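Local atomic coordinates of Udp-n-acetylglucosamine pyrophosphorylase (PDB entry 4BQH), a protein that probably catalyses the uridylyl transfer from UTP to N-acetyl-alpha-D-glucosamine 1-phosphate that yields UDP-N-acetylglucosamine and diphosphate. Residues 290-296 / 423-427; 487-491 / 523-527; 57-62 / 396-400. All coordinates share one frame; numbering follows the deposited sequence.

Contact 1. Residues 290-296 / 423-427; sequences DPVFIGY and FRIMQ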
loop_
_atom_site.group_PDB
_atom_site.type_symbol
_atom_site.label_atom_id
_atom_site.label_comp_id
_atom_site.label_asym_id
_atom_site.label_seq_id
_atom_site.Cartn_x
_atom_site.Cartn_y
_atom_site.Cartn_z
ATOM N N ASP A 290 -9.405 -7.241 -0.228
ATOM C CA ASP A 290 -9.874 -8.008 -1.379
ATOM C C ASP A 290 -10.025 -9.477 -0.976
ATOM O O ASP A 290 -9.019 -10.129 -0.717
ATOM C CB ASP A 290 -8.810 -7.889 -2.489
ATOM C CG ASP A 290 -9.115 -8.706 -3.713
ATOM O OD1 ASP A 290 -10.111 -9.443 -3.766
ATOM O OD2 ASP A 290 -8.322 -8.590 -4.683
ATOM N N PRO A 291 -11.275 -9.997 -0.923
ATOM C CA PRO A 291 -11.478 -11.376 -0.478
ATOM C C PRO A 291 -10.914 -12.427 -1.448
ATOM O O PRO A 291 -10.585 -13.531 -1.013
ATOM C CB PRO A 291 -13.011 -11.487 -0.374
ATOM C CG PRO A 291 -13.506 -10.535 -1.449
ATOM C CD PRO A 291 -12.555 -9.360 -1.315
ATOM N N VAL A 292 -10.771 -12.105 -2.731
ATOM C CA VAL A 292 -10.136 -13.075 -3.671
ATOM C C VAL A 292 -8.626 -13.184 -3.386
ATOM O O VAL A 292 -8.065 -14.282 -3.376
ATOM C CB VAL A 292 -10.398 -12.700 -5.140
ATOM C CG1 VAL A 292 -9.663 -13.622 -6.118
ATOM C CG2 VAL A 292 -11.904 -12.703 -5.407
ATOM N N PHE A 293 -7.988 -12.042 -3.158
ATOM C CA PHE A 293 -6.555 -11.957 -2.812
ATOM C C PHE A 293 -6.320 -12.752 -1.517
ATOM O O PHE A 293 -5.425 -13.585 -1.439
ATOM C CB PHE A 293 -6.286 -10.461 -2.573
ATOM C CG PHE A 293 -4.836 -10.029 -2.587
ATOM C CD1 PHE A 293 -3.827 -10.772 -3.184
ATOM C CD2 PHE A 293 -4.522 -8.785 -2.062
ATOM C CE1 PHE A 293 -2.508 -10.279 -3.225
ATOM C CE2 PHE A 293 -3.210 -8.284 -2.099
ATOM C CZ PHE A 293 -2.213 -9.045 -2.682
ATOM N N ILE A 294 -7.163 -12.511 -0.518
ATOM C CA ILE A 294 -7.090 -13.217 0.775
ATOM C C ILE A 294 -7.345 -14.723 0.639
ATOM O O ILE A 294 -6.600 -15.536 1.204
ATOM C CB ILE A 294 -8.054 -12.577 1.790
ATOM C CG1 ILE A 294 -7.614 -11.122 2.080
ATOM C CG2 ILE A 294 -8.142 -13.403 3.086
ATOM C CD1 ILE A 294 -8.756 -10.291 2.690
ATOM N N GLY A 295 -8.387 -15.077 -0.095
ATOM C CA GLY A 295 -8.733 -16.493 -0.315
ATOM C C GLY A 295 -7.621 -17.233 -1.047
ATOM O O GLY A 295 -7.262 -18.367 -0.692
ATOM N N TYR A 296 -7.036 -16.570 -2.042
ATOM C CA TYR A 296 -5.895 -17.140 -2.769
ATOM C C TYR A 296 -4.721 -17.395 -1.823
ATOM O O TYR A 296 -4.097 -18.467 -1.864
ATOM C CB TYR A 296 -5.478 -16.176 -3.888
ATOM C CG TYR A 296 -4.368 -16.651 -4.798
ATOM C CD1 TYR A 296 -4.432 -17.886 -5.477
ATOM C CD2 TYR A 296 -3.286 -15.816 -5.049
ATOM C CE1 TYR A 296 -3.396 -18.274 -6.345
ATOM C CE2 TYR A 296 -2.248 -16.193 -5.897
ATOM C CZ TYR A 296 -2.304 -17.407 -6.534
ATOM O OH TYR A 296 -1.251 -17.696 -7.374
ATOM N N PHE A 423 5.552 -18.287 -1.920
ATOM C CA PHE A 423 5.389 -17.021 -2.668
ATOM C C PHE A 423 4.456 -17.206 -3.871
ATOM O O PHE A 423 4.630 -18.133 -4.667
ATOM C CB PHE A 423 6.768 -16.519 -3.142
ATOM C CG PHE A 423 6.703 -15.215 -3.914
ATOM C CD1 PHE A 423 6.798 -13.996 -3.239
ATOM C CD2 PHE A 423 6.553 -15.205 -5.286
ATOM C CE1 PHE A 423 6.755 -12.804 -3.928
ATOM C CE2 PHE A 423 6.514 -14.003 -6.001
ATOM C CZ PHE A 423 6.612 -12.801 -5.310
ATOM N N ARG A 424 3.445 -16.347 -3.990
ATOM C CA ARG A 424 2.532 -16.426 -5.132
ATOM C C ARG A 424 2.337 -15.062 -5.793
ATOM O O ARG A 424 2.427 -14.007 -5.149
ATOM C CB ARG A 424 1.170 -16.970 -4.701
ATOM C CG ARG A 424 1.179 -18.396 -4.120
ATOM C CD ARG A 424 1.407 -19.378 -5.257
ATOM N NE ARG A 424 1.416 -20.778 -4.794
ATOM C CZ ARG A 424 2.499 -21.459 -4.439
ATOM N NH1 ARG A 424 3.709 -20.887 -4.443
ATOM N NH2 ARG A 424 2.365 -22.734 -4.052
ATOM N N ILE A 425 2.073 -15.114 -7.091
ATOM C CA ILE A 425 1.742 -13.930 -7.893
ATOM C C ILE A 425 0.277 -14.025 -8.290
ATOM O O ILE A 425 -0.196 -15.106 -8.709
ATOM C CB ILE A 425 2.575 -13.921 -9.183
ATOM C CG1 ILE A 425 4.036 -13.572 -8.842
ATOM C CG2 ILE A 425 1.978 -12.927 -10.203
ATOM C CD1 ILE A 425 5.031 -13.832 -9.968
ATOM N N MET A 426 -0.438 -12.902 -8.186
ATOM C CA MET A 426 -1.799 -12.795 -8.722
ATOM C C MET A 426 -1.781 -11.658 -9.759
ATOM O O MET A 426 -1.601 -10.505 -9.407
ATOM C CB MET A 426 -2.820 -12.533 -7.603
ATOM C CG MET A 426 -4.273 -12.557 -8.085
ATOM S SD MET A 426 -5.407 -12.569 -6.665
ATOM C CE MET A 426 -5.352 -10.911 -6.179
ATOM N N GLN A 427 -1.898 -12.023 -11.031
ATOM C CA GLN A 427 -1.856 -11.046 -12.123
ATOM C C GLN A 427 -3.281 -10.510 -12.298
ATOM O O GLN A 427 -4.185 -11.277 -12.575
ATOM C CB GLN A 427 -1.342 -11.695 -13.411
ATOM C CG GLN A 427 -1.242 -10.739 -14.613
ATOM C CD GLN A 427 0.171 -10.215 -14.861
ATOM O OE1 GLN A 427 0.827 -9.690 -13.953
ATOM N NE2 GLN A 427 0.639 -10.350 -16.104
#
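Asp290 meets Met426 across the contact through OD2, which lies 4.1 Å from the Met426 CE methyl, the two side chains coming from opposite directions. The same carboxylate N-caps the helix that starts at Pro291: Val292 N donates to Asp290 OD1 over 2.9 Å, reaching it from above the carboxylate plane, and Phe293 N adds a weak bond to that oxygen. OD2 is engaged in a salt bridge with Lys307 of the neighbouring strand 304-309, which is hydrogen-bonded in parallel to 423-427. Val292 makes a looser apolar contact, CG1 to the Met426 sulfur at 4.4 Å. Phe293 comes closer. Its ring carbon CD1 is 3.4 Å from Met426 CE, and SD stands 5.4 Å from the ring centroid at an oblique angle, a Met-aromatic contact. One turn on, Tyr296 supplies a second such contact, with SD 5.0 Å from its ring centroid and 43° off the ring normal. Met426 reaches both rings because its chain runs extended through chi1 and chi2 and then bends at chi3 (77°), which swings CE to Phe293 while CB is left beside Tyr296 CE2. The phenol end of Tyr296 extends to the strand backbone, OH lying 3.1 Å from Ile425 O, and crosses Arg424 at about a right angle, with OH 3.7 Å from Arg424 CB. In the guanidinium, NH1 donates to Phe423 O and NE forms a salt bridge with Glu300 of helix 291-300. This is helix-on-sheet packing in the GT-A-like nucleotidyltransferase core, the short axes roughly antiparallel, 152° between their directions. Its chemistry implies a mainly apolar, sulfur-aromatic joint bordered by charge: the capping carboxylate beside the thioether methyl has Lys307 as its counterion, which would probably offset the cost of burying it.

Contact 2. Residues 487-491 / 523-527; sequences EAKEA and IHQLL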
loop_
_atom_site.group_PDB
_atom_site.type_symbol
_atom_site.label_atom_id
_atom_site.label_comp_id
_atom_site.label_asym_id
_atom_site.label_seq_id
_atom_site.Cartn_x
_atom_site.Cartn_y
_atom_site.Cartn_z
ATOM N N GLU A 487 -37.497 -2.100 -20.445
ATOM C CA GLU A 487 -36.970 -0.815 -19.947
ATOM C C GLU A 487 -35.493 -0.895 -19.548
ATOM O O GLU A 487 -34.739 0.071 -19.723
ATOM C CB GLU A 487 -37.778 -0.293 -18.761
ATOM C CG GLU A 487 -39.120 0.325 -19.140
ATOM C CD GLU A 487 -39.779 1.072 -17.993
ATOM O OE1 GLU A 487 -39.299 0.994 -16.846
ATOM O OE2 GLU A 487 -40.792 1.758 -18.231
ATOM N N ALA A 488 -35.099 -2.034 -18.980
ATOM C CA ALA A 488 -33.690 -2.279 -18.655
ATOM C C ALA A 488 -32.860 -2.352 -19.937
ATOM O O ALA A 488 -31.767 -1.785 -20.026
ATOM C CB ALA A 488 -33.555 -3.557 -17.833
ATOM N N LYS A 489 -33.406 -3.038 -20.935
ATOM C CA LYS A 489 -32.814 -3.160 -22.256
ATOM C C LYS A 489 -32.678 -1.786 -22.915
ATOM O O LYS A 489 -31.631 -1.452 -23.470
ATOM C CB LYS A 489 -33.699 -4.072 -23.110
ATOM C CG LYS A 489 -32.964 -5.036 -24.013
ATOM C CD LYS A 489 -33.863 -6.229 -24.316
ATOM C CE LYS A 489 -33.060 -7.523 -24.346
ATOM N NZ LYS A 489 -33.941 -8.722 -24.360
ATOM N N GLU A 490 -33.739 -0.985 -22.840
ATOM C CA GLU A 490 -33.683 0.396 -23.340
ATOM C C GLU A 490 -32.657 1.248 -22.587
ATOM O O GLU A 490 -31.922 2.034 -23.200
ATOM C CB GLU A 490 -35.057 1.059 -23.265
ATOM C CG GLU A 490 -35.982 0.687 -24.413
ATOM C CD GLU A 490 -37.456 0.846 -24.062
ATOM O OE1 GLU A 490 -37.781 1.553 -23.081
ATOM O OE2 GLU A 490 -38.293 0.247 -24.770
ATOM N N ALA A 491 -32.627 1.104 -21.263
ATOM C CA ALA A 491 -31.681 1.845 -20.429
ATOM C C ALA A 491 -30.218 1.544 -20.798
ATOM O O ALA A 491 -29.388 2.459 -20.827
ATOM C CB ALA A 491 -31.943 1.587 -18.950
ATOM N N ILE A 523 -32.708 3.462 -14.060
ATOM C CA ILE A 523 -33.509 3.303 -15.257
ATOM C C ILE A 523 -34.379 4.544 -15.542
ATOM O O ILE A 523 -34.445 4.981 -16.688
ATOM C CB ILE A 523 -34.347 2.001 -15.223
ATOM C CG1 ILE A 523 -33.409 0.814 -15.443
ATOM C CG2 ILE A 523 -35.436 2.007 -16.291
ATOM C CD1 ILE A 523 -34.059 -0.534 -15.214
ATOM N N HIS A 524 -34.983 5.105 -14.497
ATOM C CA HIS A 524 -35.819 6.317 -14.616
ATOM C C HIS A 524 -34.978 7.443 -15.187
ATOM O O HIS A 524 -35.387 8.111 -16.133
ATOM C CB HIS A 524 -36.376 6.687 -13.252
ATOM C CG HIS A 524 -37.390 7.812 -13.276
ATOM N ND1 HIS A 524 -37.069 9.092 -12.994
ATOM C CD2 HIS A 524 -38.752 7.801 -13.548
ATOM C CE1 HIS A 524 -38.172 9.859 -13.089
ATOM N NE2 HIS A 524 -39.195 9.070 -13.441
ATOM N N GLN A 525 -33.781 7.650 -14.643
ATOM C CA GLN A 525 -32.882 8.713 -15.151
ATOM C C GLN A 525 -32.504 8.508 -16.599
ATOM O O GLN A 525 -32.501 9.469 -17.371
ATOM C CB GLN A 525 -31.581 8.736 -14.366
ATOM C CG GLN A 525 -31.717 9.253 -12.954
ATOM C CD GLN A 525 -30.424 9.076 -12.185
ATOM O OE1 GLN A 525 -30.118 7.975 -11.699
ATOM N NE2 GLN A 525 -29.654 10.153 -12.082
ATOM N N LEU A 526 -32.142 7.271 -16.950
ATOM C CA LEU A 526 -31.681 6.943 -18.293
ATOM C C LEU A 526 -32.767 7.145 -19.339
ATOM O O LEU A 526 -32.485 7.640 -20.442
ATOM C CB LEU A 526 -31.087 5.535 -18.385
ATOM C CG LEU A 526 -29.769 5.339 -17.632
ATOM C CD1 LEU A 526 -29.415 3.860 -17.654
ATOM C CD2 LEU A 526 -28.638 6.170 -18.235
ATOM N N LEU A 527 -34.002 6.784 -18.987
ATOM C CA LEU A 527 -35.090 6.925 -19.946
ATOM C C LEU A 527 -35.716 8.316 -19.991
ATOM O O LEU A 527 -36.320 8.667 -21.007
ATOM C CB LEU A 527 -36.173 5.845 -19.758
ATOM C CG LEU A 527 -35.745 4.377 -19.677
ATOM C CD1 LEU A 527 -36.932 3.486 -19.323
ATOM C CD2 LEU A 527 -35.075 3.894 -20.951
#
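Ala491 and Leu526 have the nearest CA atoms of segments 487-491 and 523-527, 5.5 Å apart, while the short axes pass at 9.3 Å and cross at 57°. The apolar contacts between side chains centre on the Ala491 methyl. Its CB is 3.6 Å from Leu526 CD1 and also touches Ile523 CG1, so the small side chain sits between Ile523 and Leu526, three residues apart on the facing helix. One turn earlier, Ala488, though its CB points away overall, is still touched by Ile523 CD1, 4.0 Å from CB. Ile523 CD1 reaches it because CG1 stands anti to the carbonyl carbon (chi1 -73°) and the chain runs on extended.

A second group of contacts sets methyls against the backbone of the first helix. Leu526 CD1 lies 3.5 Å from the carbonyl oxygen of Ala491, and Leu527 CD2 comes 3.7 Å from Ala491 N.

The third kind involves the aliphatic parts of acidic residues. Leu527 forks between two glutamates, with CD1 3.8 Å from Glu487 CG and CD2 3.7 Å from Glu490 CB; it crosses each of these side chains at about a right angle. The packing continues into helix 448-471, where Leu467 touches both Ile523 and Leu526.

The pair therefore joins helices 485-497 and 519-528 in the C-terminal part of the chain, far from its centre. No hydrogen bond or salt bridge spans these segments: the chemistry implies association by van der Waals and hydrophobic packing, with small alanines admitting close approach and glutamate methylenes extending the apolar surface toward the more exposed edge.

Contact 3. Residues 57-62 / 396-400; sequences VLRESL and GIKLE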
loop_
_atom_site.group_PDB
_atom_site.type_symbol
_atom_site.label_atom_id
_atom_site.label_comp_id
_atom_site.label_asym_id
_atom_site.label_seq_id
_atom_site.Cartn_x
_atom_site.Cartn_y
_atom_site.Cartn_z
ATOM N N VAL A 57 25.121 -0.483 6.048
ATOM C CA VAL A 57 24.152 -0.418 4.958
ATOM C C VAL A 57 24.727 0.464 3.850
ATOM O O VAL A 57 24.721 0.090 2.666
ATOM C CB VAL A 57 22.799 0.142 5.455
ATOM C CG1 VAL A 57 21.861 0.382 4.273
ATOM C CG2 VAL A 57 22.160 -0.826 6.451
ATOM N N LEU A 58 25.251 1.628 4.225
ATOM C CA LEU A 58 25.783 2.545 3.211
ATOM C C LEU A 58 26.919 1.879 2.453
ATOM O O LEU A 58 26.965 1.904 1.220
ATOM C CB LEU A 58 26.307 3.836 3.840
ATOM C CG LEU A 58 26.972 4.823 2.858
ATOM C CD1 LEU A 58 25.924 5.389 1.902
ATOM C CD2 LEU A 58 27.644 5.939 3.656
ATOM N N ARG A 59 27.823 1.251 3.197
ATOM C CA ARG A 59 29.003 0.667 2.584
ATOM C C ARG A 59 28.633 -0.405 1.554
ATOM O O ARG A 59 29.134 -0.384 0.415
ATOM C CB ARG A 59 29.892 0.075 3.660
ATOM C CG ARG A 59 31.250 -0.355 3.155
ATOM C CD ARG A 59 31.993 -1.020 4.283
ATOM N NE ARG A 59 33.307 -1.494 3.871
ATOM C CZ ARG A 59 34.190 -1.978 4.734
ATOM N NH1 ARG A 59 33.864 -2.044 6.018
ATOM N NH2 ARG A 59 35.378 -2.388 4.312
ATOM N N GLU A 60 27.754 -1.321 1.951
ATOM C CA GLU A 60 27.344 -2.424 1.097
ATOM C C GLU A 60 26.501 -1.941 -0.072
ATOM O O GLU A 60 26.715 -2.357 -1.226
ATOM C CB GLU A 60 26.580 -3.492 1.882
ATOM C CG GLU A 60 25.899 -4.505 0.962
ATOM C CD GLU A 60 26.156 -5.961 1.315
ATOM O OE1 GLU A 60 26.455 -6.264 2.486
ATOM O OE2 GLU A 60 26.036 -6.821 0.414
ATOM N N SER A 61 25.556 -1.046 0.222
ATOM C CA SER A 61 24.671 -0.525 -0.827
ATOM C C SER A 61 25.461 0.208 -1.911
ATOM O O SER A 61 25.117 0.122 -3.083
ATOM C CB SER A 61 23.569 0.357 -0.252
ATOM O OG SER A 61 22.838 -0.355 0.735
ATOM N N LEU A 62 26.512 0.925 -1.525
ATOM C CA LEU A 62 27.384 1.560 -2.509
ATOM C C LEU A 62 28.098 0.528 -3.379
ATOM O O LEU A 62 28.158 0.708 -4.597
ATOM C CB LEU A 62 28.406 2.506 -1.859
ATOM C CG LEU A 62 27.851 3.860 -1.378
ATOM C CD1 LEU A 62 28.882 4.600 -0.531
ATOM C CD2 LEU A 62 27.335 4.735 -2.516
ATOM N N GLY A 396 24.840 13.827 -2.224
ATOM C CA GLY A 396 24.809 12.840 -1.139
ATOM C C GLY A 396 24.163 11.552 -1.598
ATOM O O GLY A 396 23.680 11.462 -2.723
ATOM N N ILE A 397 24.138 10.574 -0.700
ATOM C CA ILE A 397 23.592 9.244 -1.015
ATOM C C ILE A 397 22.309 9.062 -0.212
ATOM O O ILE A 397 22.317 9.242 1.006
ATOM C CB ILE A 397 24.585 8.116 -0.666
ATOM C CG1 ILE A 397 25.922 8.297 -1.422
ATOM C CG2 ILE A 397 23.953 6.740 -0.962
ATOM C CD1 ILE A 397 25.789 8.251 -2.939
ATOM N N LYS A 398 21.225 8.709 -0.902
ATOM C CA LYS A 398 19.957 8.336 -0.243
ATOM C C LYS A 398 19.792 6.826 -0.337
ATOM O O LYS A 398 20.237 6.209 -1.304
ATOM C CB LYS A 398 18.779 9.083 -0.867
ATOM C CG LYS A 398 18.863 10.589 -0.655
ATOM C CD LYS A 398 17.517 11.260 -0.952
ATOM C CE LYS A 398 17.554 12.762 -0.663
ATOM N NZ LYS A 398 16.272 13.411 -1.100
ATOM N N LEU A 399 19.223 6.222 0.697
ATOM C CA LEU A 399 19.139 4.767 0.767
ATOM C C LEU A 399 17.694 4.369 0.888
ATOM O O LEU A 399 16.975 4.946 1.686
ATOM C CB LEU A 399 19.893 4.262 1.998
ATOM C CG LEU A 399 21.403 4.509 1.949
ATOM C CD1 LEU A 399 21.986 4.267 3.340
ATOM C CD2 LEU A 399 22.074 3.596 0.930
ATOM N N GLU A 400 17.267 3.368 0.124
ATOM C CA GLU A 400 15.865 2.937 0.205
ATOM C C GLU A 400 15.780 1.424 0.299
ATOM O O GLU A 400 16.640 0.717 -0.214
ATOM C CB GLU A 400 15.065 3.434 -1.026
ATOM C CG GLU A 400 14.874 4.958 -1.045
ATOM C CD GLU A 400 14.132 5.480 -2.281
ATOM O OE1 GLU A 400 14.004 4.755 -3.289
ATOM O OE2 GLU A 400 13.691 6.652 -2.261
#
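Helix 57-62 lies almost perpendicular across strand 396-400, with short axes 9.8 Å apart at 93° and the nearest CA atoms, those of Leu58 and Leu399, separated by 7.4 Å. Two strand residues of the same sheet face, Ile397 and Leu399, carry the contact. Leu399 divides its methyls between successive helix turns: CD1 approaches Val57 CG1 at 4.0 Å, whereas CD2 lies 3.8 Å from Ser61 CB. Ile397 likewise splits its branches. CG2 meets Leu58 CD1 at 3.7 Å, the side chains crossing at about a right angle, and CD1 lies 3.9 Å from Leu62 CD2.

This is a helix laid over a two-stranded antiparallel hairpin, 381-387 with 394-400, on which Ala382 of the partner strand also touches Ser61, Ile397 and Leu399. The bound inhibitor, a bromo-indolone with a benzodioxole arm, is about 6 Å from the side chain of Val57, which places this apolar layer close to the inhibitor site.

Ser61 contributes a polar group within the otherwise aliphatic layer. Its hydroxyl donates back to Val57 O over 2.7 Å, arriving above the carbonyl plane with a C=O...donor angle of 137°; the same oxygen accepts the helical bond from Ser61 N. With OG beside the backbone N (chi1 -56°), the hydroxyl reaches the preceding turn, and this bond satisfies it although it is buried; OG also has weak hydrogen bonds with Tyr380 N and Thr378 O.

From the N terminus, helix 51-64 opens contact 3, which closes only when the chain reaches strand 394-400 after a span of more than 330 residues. Within that span helix 291-300 opens contact 1, but strand 423-427 closes it after contact 3 has closed, so the two loops cross rather than nest. Their nearest atoms remain about 17 Å apart: one ties an N-terminal helix to a hairpin near the inhibitor, the other a helix to the large mixed sheet. Contact 2 follows in series, a short closure between two C-terminal helices, with its centre about 61 Å from that of contact 3 on the opposite side of the chain's centre.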